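PDB 2XGU: relik capsid n-terminal domain from Oryctolagus cuniculus, which forms the N-terminal domain of an endogenous lentiviral capsid protein, a helical domain that probably builds the outer surface of the viral core. Local coordinates for the interface of chains A and B. Residues are numbered along the deposited sequence; one frame, centred on the assembly and turned at random. Chains: chain A/B, Relik capsid n-terminal domain.

The interface of chains A and B. Residues chain A 41, 125-126, 129; chain B 34, 133, 136.
Helix 118-134, near the C-terminal end of the helical lentiviral capsid N-terminal domain, meets its own copy here: A:Arg125, A:Thr126 and A:Leu129 on one face of the chain A helix receive B:Gln133 and B:Gln136 from the end of the chain B helix and the segment just after it. The A:Arg125 side chain is extended from CG to NE, with CG anti to the backbone N (chi1 173°); its guanidinium, turned across the chain at its end, meets the amide oxygen of B:Gln136 end-on. Both terminal nitrogens donate to that one atom: A:Arg125 NH2 lies 2.7 Å, and A:Arg125 NH1 2.9 Å, from B:Gln136 OE1. The oxygen lies almost in the guanidinium plane, while the two flat groups are turned 47° apart; NH1 sits in the amide plane and NH2 is tilted from it. Both bonds are bent, as expected for a fork closing on one acceptor. On its own side, A:Arg125 NH2 also gives a nearly straight bond to the carbonyl A:Gly41 O in helix 34-43 (2.8 Å), which ties down the guanidinium's rotation. A:Leu129 CD1 lies over the centre of one face of the A:Arg125 guanidinium, 3.5 Å above its plane, backing it on that side while A:Leu129 CB and CD1 also meet the B:Gln133 amide.

B:Gln133 approaches across A:Leu129 at about a right angle, with the amide carbon B:Gln133 CD 3.7 Å from A:Leu129 CB. A bend at chi2 (65°) folds this amide back toward its own backbone and brings NE2 to the water that the backbone O of B:Gln133 also binds. NE2 points almost straight at this water, which also contacts A:Thr126 OG1 at 2.9 Å and thereby bridges the chains. Beside the bridge, the methyl A:Thr126 CG2 packs against B:Gln133 CG at 3.9 Å. B:Pro34 approaches A:Gly41 more loosely at the margin. The interface as a whole departs from exact two-fold symmetry, and the structure alone does not show whether this pairing occurs in the assembled capsid.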
loop_
_atom_site.group_PDB
_atom_site.type_symbol
_atom_site.label_atom_id
_atom_site.label_comp_id
_atom_site.label_asym_id
_atom_site.label_seq_id
_atom_site.Cartn_x
_atom_site.Cartn_y
_atom_site.Cartn_z
ATOM N N GLY A 41 -5.415 2.345 9.316
ATOM C CA GLY A 41 -4.481 3.425 9.032
ATOM C C GLY A 41 -4.507 4.516 10.100
ATOM O O GLY A 41 -3.469 4.980 10.547
ATOM N N ARG A 125 4.537 -0.484 9.286
ATOM C CA ARG A 125 3.170 0.000 9.143
ATOM C C ARG A 125 2.837 0.214 7.667
ATOM O O ARG A 125 1.753 -0.161 7.217
ATOM C CB ARG A 125 2.961 1.287 9.943
ATOM C CG ARG A 125 1.608 1.951 9.706
ATOM C CD ARG A 125 1.464 3.210 10.562
ATOM N NE ARG A 125 0.213 3.905 10.260
ATOM C CZ ARG A 125 0.054 4.754 9.249
ATOM N NH1 ARG A 125 1.075 5.047 8.447
ATOM N NH2 ARG A 125 -1.136 5.314 9.033
ATOM N N THR A 126 3.772 0.802 6.923
ATOM C CA THR A 126 3.617 0.957 5.485
ATOM C C THR A 126 3.407 -0.380 4.773
ATOM O O THR A 126 2.485 -0.519 3.973
ATOM C CB THR A 126 4.821 1.711 4.900
ATOM O OG1 THR A 126 4.768 3.069 5.348
ATOM C CG2 THR A 126 4.809 1.666 3.377
ATOM N N LEU A 129 -0.175 -1.746 5.704
ATOM C CA LEU A 129 -1.219 -1.005 5.015
ATOM C C LEU A 129 -1.199 -1.275 3.504
ATOM O O LEU A 129 -2.258 -1.423 2.888
ATOM C CB LEU A 129 -1.150 0.497 5.364
ATOM C CG LEU A 129 -1.740 0.791 6.761
ATOM C CD1 LEU A 129 -1.291 2.125 7.344
ATOM C CD2 LEU A 129 -3.279 0.720 6.720
ATOM N N PRO B 34 -5.238 8.609 5.040
ATOM C CA PRO B 34 -5.678 7.214 4.931
ATOM C C PRO B 34 -6.978 7.040 4.137
ATOM O O PRO B 34 -7.084 6.137 3.316
ATOM C CB PRO B 34 -5.873 6.795 6.393
ATOM C CG PRO B 34 -4.913 7.629 7.129
ATOM C CD PRO B 34 -4.820 8.950 6.414
ATOM N N GLN B 133 1.141 5.536 0.045
ATOM C CA GLN B 133 1.359 5.109 1.433
ATOM C C GLN B 133 2.726 5.539 1.954
ATOM O O GLN B 133 2.878 5.952 3.107
ATOM C CB GLN B 133 1.218 3.586 1.558
ATOM C CG GLN B 133 1.180 3.111 3.003
ATOM C CD GLN B 133 -0.056 3.620 3.700
ATOM O OE1 GLN B 133 -1.166 3.389 3.234
ATOM N NE2 GLN B 133 0.131 4.347 4.790
ATOM N N GLN B 136 2.837 9.110 3.060
ATOM C CA GLN B 136 1.923 9.511 4.116
ATOM C C GLN B 136 2.687 9.993 5.345
ATOM O O GLN B 136 3.639 9.356 5.783
ATOM C CB GLN B 136 1.023 8.338 4.484
ATOM C CG GLN B 136 0.039 8.646 5.590
ATOM C CD GLN B 136 -0.854 7.465 5.852
ATOM O OE1 GLN B 136 -0.553 6.615 6.697
ATOM N NE2 GLN B 136 -1.940 7.371 5.095
HETATM O O HOH W 1 2.600 4.989 5.648
#